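Local coordinates for protein D-threo-3-hydroxyaspartate dehydratase (Delftia, PDB 3WQC) that uses pyridoxal 5'-phosphate and a divalent metal ion to deaminate D-threo-3-hydroxyaspartate to oxaloacetate and ammonia, acting also on D-serine, at residues B[39-44]-B[229-234]. Sequence-based numbering, arbitrary orientation.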
# COMPACT_ATOMS: atom_id res chain seq x y z
N GLN B 39 23.76 16.96 -10.45
CA GLN B 39 25.15 17.18 -10.87
C GLN B 39 25.55 16.13 -11.94
O GLN B 39 26.33 16.41 -12.87
CB GLN B 39 26.10 17.07 -9.65
CG GLN B 39 25.88 18.30 -8.78
CD GLN B 39 26.48 18.23 -7.40
OE1 GLN B 39 27.20 17.25 -7.02
NE2 GLN B 39 26.21 19.29 -6.59
N ARG B 40 25.12 14.89 -11.78
CA ARG B 40 25.49 13.85 -12.73
C ARG B 40 24.89 14.17 -14.10
O ARG B 40 25.58 14.03 -15.16
CB ARG B 40 25.09 12.44 -12.26
CG ARG B 40 25.54 11.47 -13.30
CD ARG B 40 25.45 10.10 -12.79
NE ARG B 40 26.59 9.38 -13.25
CZ ARG B 40 26.72 8.70 -14.39
NH1 ARG B 40 27.94 8.13 -14.52
NH2 ARG B 40 25.71 8.58 -15.37
N MET B 41 23.64 14.60 -14.11
CA MET B 41 23.01 14.97 -15.40
C MET B 41 23.65 16.20 -16.06
O MET B 41 23.89 16.21 -17.27
CB MET B 41 21.52 15.15 -15.28
CG MET B 41 20.83 13.88 -14.73
SD MET B 41 21.16 12.43 -15.76
CE MET B 41 22.31 11.47 -14.84
N ASP B 42 24.04 17.20 -15.25
CA ASP B 42 24.74 18.40 -15.75
C ASP B 42 26.06 17.93 -16.35
O ASP B 42 26.42 18.38 -17.48
CB ASP B 42 24.97 19.36 -14.61
CG ASP B 42 23.71 20.05 -14.14
OD1 ASP B 42 22.65 20.04 -14.80
OD2 ASP B 42 23.78 20.61 -13.03
N ALA B 43 26.73 16.95 -15.71
CA ALA B 43 28.05 16.47 -16.21
C ALA B 43 27.90 15.75 -17.58
O ALA B 43 28.83 15.81 -18.43
CB ALA B 43 28.75 15.58 -15.20
N GLN B 44 26.75 15.08 -17.77
CA GLN B 44 26.36 14.37 -18.99
C GLN B 44 25.78 15.35 -20.06
O GLN B 44 25.67 14.95 -21.23
CB GLN B 44 25.36 13.20 -18.71
CG GLN B 44 25.87 12.07 -17.81
CD GLN B 44 26.75 11.09 -18.57
OE1 GLN B 44 27.28 11.39 -19.59
NE2 GLN B 44 26.85 9.89 -18.06
N PRO B 229 18.74 3.41 -11.38
CA PRO B 229 20.08 2.72 -11.49
C PRO B 229 20.82 3.08 -12.81
O PRO B 229 22.05 3.23 -12.79
CB PRO B 229 19.70 1.25 -11.43
CG PRO B 229 18.35 1.25 -10.64
CD PRO B 229 17.63 2.47 -11.11
N THR B 230 20.10 3.11 -13.95
CA THR B 230 20.81 3.40 -15.23
C THR B 230 21.15 4.87 -15.31
O THR B 230 22.17 5.21 -15.92
CB THR B 230 20.01 3.00 -16.48
OG1 THR B 230 18.67 3.55 -16.41
CG2 THR B 230 19.92 1.47 -16.54
N ALA B 231 20.37 5.76 -14.69
CA ALA B 231 20.79 7.20 -14.66
C ALA B 231 22.15 7.37 -14.00
O ALA B 231 23.00 8.18 -14.43
CB ALA B 231 19.78 8.12 -13.98
N LEU B 232 22.33 6.64 -12.89
CA LEU B 232 23.56 6.73 -12.10
C LEU B 232 24.74 5.96 -12.67
O LEU B 232 25.91 6.23 -12.34
CB LEU B 232 23.29 6.30 -10.66
CG LEU B 232 22.35 7.30 -9.92
CD1 LEU B 232 21.89 6.70 -8.56
CD2 LEU B 232 22.94 8.71 -9.77
N ALA B 233 24.45 5.04 -13.59
CA ALA B 233 25.48 4.14 -14.12
C ALA B 233 25.91 4.49 -15.56
O ALA B 233 26.99 3.99 -15.98
CB ALA B 233 25.04 2.68 -14.02
N ALA B 234 25.14 5.33 -16.30
CA ALA B 234 25.42 5.51 -17.73
C ALA B 234 26.82 6.13 -17.86
O ALA B 234 27.09 7.12 -17.23
CB ALA B 234 24.33 6.35 -18.37
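Arg-40 lays one face of its guanidinium over the carbonyl oxygen of Leu-232, which stands 3.2 Å above the plane and over its centre. The chain leaves helix 27-44 with CG anti to the backbone N (chi1 -179°) and bends at chi3 (-140°), which brings the flat group to the carbonyls at the C-terminal end of helix 228-233. There Arg-40 NH2 donates to Ala-234 O at 2.7 Å; the acceptor lies in the guanidinium plane and the N-H meets a carbonyl lone pair. Two weak bonds, from Arg-40 NH1 to Ala-234 O and from Arg-40 NH2 to Ala-231 O at 2.9 Å, help fix the group's rotation. The positive charge close to three carbonyl oxygens probably complements the partial negative charge of the helix end. Gln-44, bent at chi2, brings NE2 to 2.9 Å from Ala-234 O. Beside this polar cluster, Met-41 CE reaches Ala-231 O at 3.4 Å. The axes of segments 39-44 and 229-233 cross at 54°. Helix 192-215 packs on Thr-230 and Ala-234, while Val-243 of strand 242-243 touches Met-41 and Ala-231, so the contact joins two helices of the PLP-binding barrel domain beside one of its parallel strands.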